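Local coordinates for exopolysaccharide biosynthesis protein (Pantoea stewartii subsp. stewartii DC283, PDB 6TGF) that modifies the glycan biofilm of its bacterium, probably by hydrolysing exopolysaccharide, and has a parallel beta-helix fold like that of bacteriophage tailspikes, at the interface of chains A and B. Coordinates in Å, arbitrary orientation; residue numbers count along the deposited sequence, not the author numbering. Chains: chain A/B, Exopolysaccharide biosynthesis protein.

The interface of chains A and B. Residues chain A 691-697, 723; chain B 684, 686-687, 700-702.
Between strands 688-691 and 697-700 the backbone of chain A turns through A:Asn692 to A:Asp696, with A:Gly695 at positive phi, and this turn packs against the loop at 684-687 and the end of strand 697-700 of chain B. This C-terminal contact between two of the three copies in the deposited assembly may help to hold together a trimer like that of tailspikes. B:Arg702 buries more of its surface here than any other residue of the patch. Its CG lies anti to the carbonyl carbon, and a bend at chi3 (-59°) brings the guanidinium side-on to A:Asp696. B:Arg702 NE donates to A:Asp696 OD1 at 2.7 Å, which is also the salt bridge. B:Arg702 NH2 donates to A:Asp696 OD2 at 3.0 Å. Both oxygens lie near the guanidinium plane but are approached from above the carboxylate plane, the two planes being 52° apart, so the paired bonds join obliquely crossed groups. Behind the carboxylate, A:Asn692 OD1 accepts the backbone N of A:Asp696 at 2.8 Å, bracing the turn that presents the acid. B:Ser701 holds the next residue: its hydroxyl OG, anti to its own backbone N (chi1 -174°), takes the N-H of A:Leu697 at 3.1 Å. On the other side of the turn, B:Asn684 uses both ends of its amide. OD1 accepts the backbone N atoms of B:Lys686 and B:Ala687, which should limit rotation of the group, while B:Asn684 ND2 donates to A:Asn692 O at 2.8 Å from above the carbonyl plane. The aliphatic part of B:Lys686 lies along the turn, CB against A:Gly695 CA. At the far edge, the amide ND2 of A:Asn723 meets a lone pair of B:Ser701 O in the carbonyl plane, at 3.0 Å.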
loop_
_atom_site.group_PDB
_atom_site.type_symbol
_atom_site.label_atom_id
_atom_site.label_comp_id
_atom_site.label_asym_id
_atom_site.label_seq_id
_atom_site.Cartn_x
_atom_site.Cartn_y
_atom_site.Cartn_z
ATOM N N ALA A 691 -26.428 -35.116 -41.339
ATOM C CA ALA A 691 -25.586 -36.080 -42.084
ATOM C C ALA A 691 -25.106 -37.162 -41.111
ATOM O O ALA A 691 -25.049 -36.874 -39.899
ATOM C CB ALA A 691 -24.428 -35.370 -42.740
ATOM N N ASN A 692 -24.788 -38.357 -41.619
ATOM C CA ASN A 692 -24.361 -39.521 -40.797
ATOM C C ASN A 692 -22.986 -40.013 -41.264
ATOM O O ASN A 692 -22.501 -39.539 -42.312
ATOM C CB ASN A 692 -25.412 -40.635 -40.808
ATOM C CG ASN A 692 -25.388 -41.483 -42.062
ATOM O OD1 ASN A 692 -25.036 -41.008 -43.140
ATOM N ND2 ASN A 692 -25.769 -42.743 -41.931
ATOM N N GLU A 693 -22.400 -40.941 -40.502
ATOM C CA GLU A 693 -21.013 -41.455 -40.677
ATOM C C GLU A 693 -20.908 -42.301 -41.955
ATOM O O GLU A 693 -19.792 -42.395 -42.499
ATOM C CB GLU A 693 -20.587 -42.249 -39.439
ATOM C CG GLU A 693 -21.458 -43.459 -39.144
ATOM C CD GLU A 693 -22.069 -43.469 -37.754
ATOM O OE1 GLU A 693 -21.870 -44.461 -37.026
ATOM O OE2 GLU A 693 -22.754 -42.486 -37.410
ATOM N N GLN A 694 -22.017 -42.895 -42.410
ATOM C CA GLN A 694 -22.082 -43.698 -43.663
ATOM C C GLN A 694 -21.933 -42.774 -44.879
ATOM O O GLN A 694 -21.509 -43.272 -45.939
ATOM C CB GLN A 694 -23.391 -44.487 -43.734
ATOM C CG GLN A 694 -23.460 -45.634 -42.735
ATOM C CD GLN A 694 -24.838 -46.243 -42.637
ATOM O OE1 GLN A 694 -25.844 -45.620 -42.975
ATOM N NE2 GLN A 694 -24.896 -47.475 -42.157
ATOM N N GLY A 695 -22.272 -41.490 -44.727
ATOM C CA GLY A 695 -22.112 -40.447 -45.760
ATOM C C GLY A 695 -23.424 -40.106 -46.447
ATOM O O GLY A 695 -23.374 -39.657 -47.609
ATOM N N ASP A 696 -24.554 -40.297 -45.757
ATOM C CA ASP A 696 -25.918 -40.003 -46.273
ATOM C C ASP A 696 -26.441 -38.718 -45.621
ATOM O O ASP A 696 -26.407 -38.630 -44.377
ATOM C CB ASP A 696 -26.885 -41.161 -46.009
ATOM C CG ASP A 696 -26.751 -42.328 -46.971
ATOM O OD1 ASP A 696 -25.956 -42.222 -47.927
ATOM O OD2 ASP A 696 -27.449 -43.342 -46.756
ATOM N N LEU A 697 -26.902 -37.766 -46.439
ATOM C CA LEU A 697 -27.682 -36.584 -45.987
ATOM C C LEU A 697 -28.938 -37.091 -45.270
ATOM O O LEU A 697 -29.654 -37.921 -45.861
ATOM C CB LEU A 697 -28.049 -35.718 -47.197
ATOM C CG LEU A 697 -28.875 -34.468 -46.887
ATOM C CD1 LEU A 697 -28.010 -33.392 -46.250
ATOM C CD2 LEU A 697 -29.548 -33.932 -48.141
ATOM N N ASN A 723 -24.192 -32.761 -55.235
ATOM C CA ASN A 723 -22.757 -33.132 -55.358
ATOM C C ASN A 723 -22.040 -32.039 -56.164
ATOM O O ASN A 723 -21.864 -30.935 -55.610
ATOM C CB ASN A 723 -22.594 -34.549 -55.914
ATOM C CG ASN A 723 -23.083 -35.609 -54.949
ATOM O OD1 ASN A 723 -23.993 -36.372 -55.265
ATOM N ND2 ASN A 723 -22.495 -35.656 -53.766
ATOM N N ASN B 684 -20.302 -32.898 -42.671
ATOM C CA ASN B 684 -19.529 -33.786 -41.759
ATOM C C ASN B 684 -18.286 -34.338 -42.477
ATOM O O ASN B 684 -17.635 -35.232 -41.906
ATOM C CB ASN B 684 -20.408 -34.918 -41.221
ATOM C CG ASN B 684 -20.830 -35.909 -42.286
ATOM O OD1 ASN B 684 -20.800 -35.606 -43.476
ATOM N ND2 ASN B 684 -21.231 -37.099 -41.871
ATOM N N LYS B 686 -18.411 -35.781 -45.517
ATOM C CA LYS B 686 -18.945 -36.807 -46.454
ATOM C C LYS B 686 -20.204 -36.267 -47.145
ATOM O O LYS B 686 -20.226 -36.234 -48.392
ATOM C CB LYS B 686 -19.263 -38.102 -45.699
ATOM C CG LYS B 686 -18.052 -38.903 -45.240
ATOM C CD LYS B 686 -18.420 -40.131 -44.432
ATOM C CE LYS B 686 -17.442 -41.277 -44.593
ATOM N NZ LYS B 686 -16.073 -40.910 -44.163
ATOM N N ALA B 687 -21.209 -35.872 -46.355
ATOM C CA ALA B 687 -22.511 -35.334 -46.817
ATOM C C ALA B 687 -22.817 -34.025 -46.081
ATOM O O ALA B 687 -22.171 -33.760 -45.049
ATOM C CB ALA B 687 -23.592 -36.359 -46.583
ATOM N N ALA B 700 -25.023 -32.476 -50.715
ATOM C CA ALA B 700 -23.978 -33.511 -50.882
ATOM C C ALA B 700 -24.404 -34.775 -50.126
ATOM O O ALA B 700 -24.837 -34.654 -48.965
ATOM C CB ALA B 700 -22.648 -32.992 -50.396
ATOM N N SER B 701 -24.297 -35.933 -50.782
ATOM C CA SER B 701 -24.681 -37.268 -50.253
ATOM C C SER B 701 -24.174 -38.351 -51.210
ATOM O O SER B 701 -23.772 -37.997 -52.336
ATOM C CB SER B 701 -26.171 -37.362 -50.058
ATOM O OG SER B 701 -26.521 -38.578 -49.420
ATOM N N ARG B 702 -24.193 -39.616 -50.773
ATOM C CA ARG B 702 -23.744 -40.788 -51.574
ATOM C C ARG B 702 -24.563 -40.868 -52.868
ATOM O O ARG B 702 -25.807 -40.860 -52.783
ATOM C CB ARG B 702 -23.891 -42.091 -50.781
ATOM C CG ARG B 702 -22.816 -42.312 -49.729
ATOM C CD ARG B 702 -22.810 -43.732 -49.195
ATOM N NE ARG B 702 -24.076 -44.117 -48.583
ATOM C CZ ARG B 702 -24.334 -45.312 -48.054
ATOM N NH1 ARG B 702 -23.413 -46.261 -48.054
ATOM N NH2 ARG B 702 -25.520 -45.557 -47.522
#